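Local coordinates for protein syndapin (Drosophila melanogaster, PDB 3I2W) that probably acts in endocytosis through its homodimeric, phospholipid-binding F-BAR domain, regulating the internalization of plasma membrane proteins, at residues D26-I31 / T100-N105; E54-G59 / T64-W69. All coordinates share one frame; numbering follows the deposited sequence.

Contact 1: D26-I31 / T100-N105; sequences DLQQLI and TWQKEN
NE2 of Gln28 gives a hydrogen to OE1 of Gln102 at 3.1 Å, and this amide-to-amide bond is the one direct link between 26-31 and 100-105. The N-H points nearly at its target, with an angle of 159° at the hydrogen, and OE1 lies in the plane of the Gln28 amide. On the acceptor side the fit is less regular: the donor stands above the Gln102 carbonyl plane rather than on a lone pair, and the two amide planes are 67° apart. The length of both side chains makes the meeting possible, since the CA atoms of Gln28 and Gln102, the nearest pair in the register, are 10.3 Å apart. Gln102 sets off with CG anti to its backbone N (chi1 172°), both chains run extended beyond CG, and their ends meet between the two helices. The bond belongs to a small polar network: Gln102 NE2 donates to Asn25 OD1, and the backbone carbonyl of Gln28 receives ND2 of Asn95. Further along 100-105, Asn105 folds back on Trp101, its ND2 hydrogen-bonding to Trp101 O while lying 3.2 Å above the plane of the indole, over its centre. With just 63 Å² buried between the two segments, helices 11-58 and 63-105 of the F-BAR bundle are joined here by neutral, directed amide bonds with little apolar contact; because its oxygen and nitrogen serve different partners, the buried Gln102 amide is probably fixed in which way round it sits.

Contact 2: E54-G59 / T64-W69; sequences ELIEKG and TTEAAW. With NA (sodium ion), chain G.
Ile56 carries CG1 anti to its carbonyl carbon (chi1 -62°) and continues extended to CD1, which brings that methyl to CE3 of Trp69 at 3.5 Å, while CG2 meets CG of Glu66 at 3.8 Å. Glu66, whose CG is anti to the backbone N, stretches past Ile56 in the opposite direction and delivers its carboxylate to a sodium ion. There OE2 binds the metal at 2.5 Å, shorter than the 2.8 Å from Ile56 O to the sodium. The carbonyls of Glu57 and Gly59, water 2 and Glu61 O from the connecting turn complete the site. Ile56 O and Glu66 OE2 lie 3.5 Å apart as two acceptors brought together by the cation they both bind. Glu57 and Glu66 are like charges with OE1 and OE2 4.2 Å apart; water 1 mediates between them, donating to Glu57 OE2 at 2.7 Å and to Glu66 OE2, and the sodium probably offsets part of their repulsion. Replacing Ile56 by an alanine takes away CD1 and CG2, and is likely to open a gap beside CE3 of Trp69 and leave the Glu66 chain without its apolar flank. Gly59 is the first residue to depart from helical geometry, so the ion gathers carbonyls at the C-terminal end of helix 11-58. The segments run antiparallel, at 172° with axes 10.6 Å apart, as expected of a helical hairpin. Thr64 N and Thr65 OG1 hydrogen-bond to Asp267 of helix 264-275, Thr64 OG1 to Asp263 N just before it, and Trp69 packs on Leu27 of the second subunit, within its helix 11-58.

Both contacts join the same two antiparallel helices, 11-58 and 63-105, and both lie within the F-BAR range. Contact 2 is nested inside the loop closed by contact 1: the chain passes 26-31, then 54-59, turns, and returns through 64-69 to 100-105. Their centres are 47 Å apart and their nearest atoms about 31 Å, so they do not touch. Contact 1 sits about 10 Å from the centre of the chain and contact 2 about 51 Å from it, at the turn of the hairpin. Each also touches the second subunit, and the pairing of Leu27 with Trp69 is made both ways, so the middle of one helix pair lies against the hairpin end of the other.

Contact 1: D26-I31 / T100-N105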
loop_
_atom_site.group_PDB
_atom_site.type_symbol
_atom_site.label_atom_id
_atom_site.label_comp_id
_atom_site.label_asym_id
_atom_site.label_seq_id
_atom_site.Cartn_x
_atom_site.Cartn_y
_atom_site.Cartn_z
ATOM N N ASP B 26 -11.678 3.189 -16.007
ATOM C CA ASP B 26 -10.833 2.166 -15.423
ATOM C C ASP B 26 -9.605 2.809 -14.815
ATOM O O ASP B 26 -9.215 2.468 -13.691
ATOM C CB ASP B 26 -10.374 1.148 -16.483
ATOM C CG ASP B 26 -11.465 0.133 -16.896
ATOM O OD1 ASP B 26 -12.592 0.112 -16.367
ATOM O OD2 ASP B 26 -11.201 -0.651 -17.841
ATOM N N LEU B 27 -8.979 3.714 -15.559
ATOM C CA LEU B 27 -7.779 4.342 -15.075
ATOM C C LEU B 27 -8.066 5.183 -13.814
ATOM O O LEU B 27 -7.278 5.195 -12.851
ATOM C CB LEU B 27 -7.219 5.185 -16.167
ATOM C CG LEU B 27 -5.851 5.785 -15.958
ATOM C CD1 LEU B 27 -4.728 4.799 -15.703
ATOM C CD2 LEU B 27 -5.602 6.516 -17.251
ATOM N N GLN B 28 -9.220 5.857 -13.793
ATOM C CA GLN B 28 -9.540 6.663 -12.633
ATOM C C GLN B 28 -9.695 5.710 -11.504
ATOM O O GLN B 28 -9.131 5.915 -10.446
ATOM C CB GLN B 28 -10.789 7.515 -12.822
ATOM C CG GLN B 28 -10.598 8.785 -13.596
ATOM C CD GLN B 28 -11.953 9.388 -14.042
ATOM O OE1 GLN B 28 -12.573 10.232 -13.342
ATOM N NE2 GLN B 28 -12.432 8.933 -15.204
ATOM N N GLN B 29 -10.415 4.629 -11.737
ATOM C CA GLN B 29 -10.647 3.666 -10.698
ATOM C C GLN B 29 -9.371 3.023 -10.197
ATOM O O GLN B 29 -9.216 2.813 -9.024
ATOM C CB GLN B 29 -11.602 2.615 -11.152
ATOM C CG GLN B 29 -11.765 1.560 -10.126
ATOM C CD GLN B 29 -12.752 0.495 -10.554
ATOM O OE1 GLN B 29 -13.697 0.773 -11.335
ATOM N NE2 GLN B 29 -12.564 -0.730 -10.032
ATOM N N LEU B 30 -8.440 2.724 -11.072
ATOM C CA LEU B 30 -7.207 2.095 -10.664
ATOM C C LEU B 30 -6.442 3.088 -9.799
ATOM O O LEU B 30 -5.933 2.725 -8.748
ATOM C CB LEU B 30 -6.418 1.655 -11.908
ATOM C CG LEU B 30 -4.998 1.093 -11.863
ATOM C CD1 LEU B 30 -4.562 0.327 -13.111
ATOM C CD2 LEU B 30 -3.988 2.184 -11.641
ATOM N N ILE B 31 -6.356 4.344 -10.190
ATOM C CA ILE B 31 -5.555 5.273 -9.431
ATOM C C ILE B 31 -6.189 5.485 -8.072
ATOM O O ILE B 31 -5.509 5.450 -7.059
ATOM C CB ILE B 31 -5.419 6.586 -10.231
ATOM C CG1 ILE B 31 -4.414 6.361 -11.339
ATOM C CG2 ILE B 31 -5.063 7.772 -9.364
ATOM C CD1 ILE B 31 -4.642 7.232 -12.486
ATOM N N THR B 100 -11.550 15.314 -16.335
ATOM C CA THR B 100 -11.798 16.479 -17.133
ATOM C C THR B 100 -11.801 16.123 -18.593
ATOM O O THR B 100 -12.749 16.499 -19.334
ATOM C CB THR B 100 -10.804 17.615 -16.835
ATOM O OG1 THR B 100 -11.369 18.501 -15.861
ATOM C CG2 THR B 100 -10.575 18.462 -18.058
ATOM N N TRP B 101 -10.760 15.444 -19.030
ATOM C CA TRP B 101 -10.636 15.064 -20.403
ATOM C C TRP B 101 -11.843 14.233 -20.811
ATOM O O TRP B 101 -12.433 14.437 -21.859
ATOM C CB TRP B 101 -9.376 14.259 -20.486
ATOM C CG TRP B 101 -8.839 14.029 -21.811
ATOM C CD1 TRP B 101 -7.843 14.731 -22.407
ATOM C CD2 TRP B 101 -9.132 12.935 -22.681
ATOM N NE1 TRP B 101 -7.518 14.178 -23.622
ATOM C CE2 TRP B 101 -8.294 13.073 -23.822
ATOM C CE3 TRP B 101 -10.023 11.853 -22.621
ATOM C CZ2 TRP B 101 -8.347 12.198 -24.911
ATOM C CZ3 TRP B 101 -10.061 10.955 -23.716
ATOM C CH2 TRP B 101 -9.236 11.154 -24.848
ATOM N N GLN B 102 -12.227 13.306 -19.947
ATOM C CA GLN B 102 -13.306 12.417 -20.237
ATOM C C GLN B 102 -14.625 13.194 -20.393
ATOM O O GLN B 102 -15.406 12.860 -21.236
ATOM C CB GLN B 102 -13.398 11.342 -19.136
ATOM C CG GLN B 102 -14.644 10.438 -19.229
ATOM C CD GLN B 102 -14.782 9.460 -18.083
ATOM O OE1 GLN B 102 -14.796 9.846 -16.936
ATOM N NE2 GLN B 102 -14.894 8.181 -18.398
ATOM N N LYS B 103 -14.884 14.183 -19.550
ATOM C CA LYS B 103 -16.005 15.053 -19.696
ATOM C C LYS B 103 -15.944 15.770 -21.040
ATOM O O LYS B 103 -16.959 15.991 -21.659
ATOM C CB LYS B 103 -15.943 16.099 -18.599
ATOM C CG LYS B 103 -17.087 17.123 -18.619
ATOM C CD LYS B 103 -16.906 18.322 -17.617
ATOM C CE LYS B 103 -18.050 19.407 -17.851
ATOM N NZ LYS B 103 -18.497 20.166 -16.576
ATOM N N GLU B 104 -14.745 16.116 -21.504
ATOM C CA GLU B 104 -14.632 17.031 -22.628
ATOM C C GLU B 104 -14.733 16.358 -23.944
ATOM O O GLU B 104 -15.099 16.997 -24.914
ATOM C CB GLU B 104 -13.368 17.873 -22.578
ATOM C CG GLU B 104 -13.690 19.188 -21.887
ATOM C CD GLU B 104 -12.467 19.916 -21.331
ATOM O OE1 GLU B 104 -11.286 19.602 -21.680
ATOM O OE2 GLU B 104 -12.713 20.837 -20.524
ATOM N N ASN B 105 -14.465 15.064 -23.972
ATOM C CA ASN B 105 -14.399 14.356 -25.221
ATOM C C ASN B 105 -15.468 13.352 -25.446
ATOM O O ASN B 105 -15.438 12.704 -26.486
ATOM C CB ASN B 105 -13.092 13.622 -25.306
ATOM C CG ASN B 105 -11.951 14.544 -25.325
ATOM O OD1 ASN B 105 -11.642 15.122 -26.344
ATOM N ND2 ASN B 105 -11.292 14.686 -24.190
#

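Contact 2: E54-G59 / T64-W69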
loop_
_atom_site.group_PDB
_atom_site.type_symbol
_atom_site.label_atom_id
_atom_site.label_comp_id
_atom_site.label_asym_id
_atom_site.label_seq_id
_atom_site.Cartn_x
_atom_site.Cartn_y
_atom_site.Cartn_z
ATOM N N GLU B 54 1.439 7.024 23.600
ATOM C CA GLU B 54 0.900 6.922 24.916
ATOM C C GLU B 54 1.439 5.752 25.792
ATOM O O GLU B 54 1.714 5.987 26.969
ATOM C CB GLU B 54 -0.595 6.851 24.814
ATOM C CG GLU B 54 -1.263 6.777 26.098
ATOM C CD GLU B 54 -2.707 6.564 25.847
ATOM O OE1 GLU B 54 -3.128 6.819 24.665
ATOM O OE2 GLU B 54 -3.406 6.133 26.816
ATOM N N LEU B 55 1.591 4.536 25.251
ATOM C CA LEU B 55 2.181 3.461 26.036
ATOM C C LEU B 55 3.595 3.782 26.531
ATOM O O LEU B 55 3.921 3.465 27.653
ATOM C CB LEU B 55 2.202 2.133 25.290
ATOM C CG LEU B 55 0.857 1.483 24.958
ATOM C CD1 LEU B 55 1.145 0.193 24.195
ATOM C CD2 LEU B 55 -0.020 1.255 26.189
ATOM N N ILE B 56 4.416 4.431 25.716
ATOM C CA ILE B 56 5.716 4.876 26.172
ATOM C C ILE B 56 5.664 5.913 27.301
ATOM O O ILE B 56 6.435 5.871 28.294
ATOM C CB ILE B 56 6.486 5.448 25.053
ATOM C CG1 ILE B 56 6.696 4.346 23.995
ATOM C CG2 ILE B 56 7.795 5.981 25.612
ATOM C CD1 ILE B 56 7.442 4.743 22.755
ATOM N N GLU B 57 4.719 6.828 27.143
ATOM C CA GLU B 57 4.554 7.938 28.035
ATOM C C GLU B 57 4.276 7.399 29.405
ATOM O O GLU B 57 5.005 7.665 30.362
ATOM C CB GLU B 57 3.370 8.732 27.554
ATOM C CG GLU B 57 3.134 10.009 28.338
ATOM C CD GLU B 57 4.343 10.915 28.303
ATOM O OE1 GLU B 57 4.995 10.998 27.217
ATOM O OE2 GLU B 57 4.639 11.527 29.367
ATOM N N LYS B 58 3.249 6.571 29.449
ATOM C CA LYS B 58 2.655 6.038 30.632
ATOM C C LYS B 58 3.535 4.919 31.214
ATOM O O LYS B 58 3.480 4.654 32.423
ATOM C CB LYS B 58 1.273 5.554 30.215
ATOM C CG LYS B 58 0.425 4.788 31.196
ATOM C CD LYS B 58 -1.110 4.844 30.833
ATOM C CE LYS B 58 -1.470 4.205 29.450
ATOM N NZ LYS B 58 -0.895 2.830 29.260
ATOM N N GLY B 59 4.348 4.260 30.391
ATOM C CA GLY B 59 5.268 3.241 30.899
ATOM C C GLY B 59 6.553 3.756 31.559
ATOM O O GLY B 59 6.739 4.976 31.727
ATOM N N THR B 64 16.445 10.703 28.016
ATOM C CA THR B 64 16.727 10.849 26.617
ATOM C C THR B 64 16.534 9.491 25.950
ATOM O O THR B 64 16.442 9.378 24.771
ATOM C CB THR B 64 18.159 11.260 26.447
ATOM O OG1 THR B 64 18.987 10.211 26.942
ATOM C CG2 THR B 64 18.437 12.498 27.217
ATOM N N THR B 65 16.474 8.442 26.721
ATOM C CA THR B 65 16.245 7.162 26.145
ATOM C C THR B 65 14.778 7.105 25.740
ATOM O O THR B 65 14.422 6.697 24.628
ATOM C CB THR B 65 16.607 6.089 27.157
ATOM O OG1 THR B 65 18.025 6.108 27.352
ATOM C CG2 THR B 65 16.206 4.716 26.663
ATOM N N GLU B 66 13.924 7.534 26.638
ATOM C CA GLU B 66 12.541 7.721 26.273
ATOM C C GLU B 66 12.458 8.493 24.977
ATOM O O GLU B 66 11.808 8.062 24.041
ATOM C CB GLU B 66 11.769 8.484 27.358
ATOM C CG GLU B 66 10.293 8.149 27.382
ATOM C CD GLU B 66 9.534 9.013 28.333
ATOM O OE1 GLU B 66 10.156 9.935 28.909
ATOM O OE2 GLU B 66 8.331 8.761 28.553
ATOM N N ALA B 67 13.128 9.638 24.931
ATOM C CA ALA B 67 13.075 10.516 23.769
ATOM C C ALA B 67 13.551 9.790 22.543
ATOM O O ALA B 67 12.935 9.935 21.533
ATOM C CB ALA B 67 13.863 11.780 24.000
ATOM N N ALA B 68 14.621 8.998 22.617
ATOM C CA ALA B 68 14.979 8.132 21.486
ATOM C C ALA B 68 13.876 7.195 21.001
ATOM O O ALA B 68 13.679 7.116 19.789
ATOM C CB ALA B 68 16.240 7.361 21.730
ATOM N N TRP B 69 13.170 6.505 21.919
ATOM C CA TRP B 69 12.104 5.601 21.521
ATOM C C TRP B 69 11.138 6.444 20.736
ATOM O O TRP B 69 10.612 5.995 19.729
ATOM C CB TRP B 69 11.273 5.054 22.677
ATOM C CG TRP B 69 11.720 3.887 23.507
ATOM C CD1 TRP B 69 12.843 3.804 24.300
ATOM C CD2 TRP B 69 10.994 2.683 23.731
ATOM N NE1 TRP B 69 12.882 2.586 24.953
ATOM C CE2 TRP B 69 11.744 1.893 24.636
ATOM C CE3 TRP B 69 9.782 2.183 23.254
ATOM C CZ2 TRP B 69 11.308 0.645 25.065
ATOM C CZ3 TRP B 69 9.364 0.949 23.668
ATOM C CH2 TRP B 69 10.108 0.195 24.568
HETATM NA NA NA G . 7.757 7.120 30.386
HETATM O O HOH W 1 7.318 11.364 29.316
HETATM O O HOH W 2 6.819 7.966 32.605
#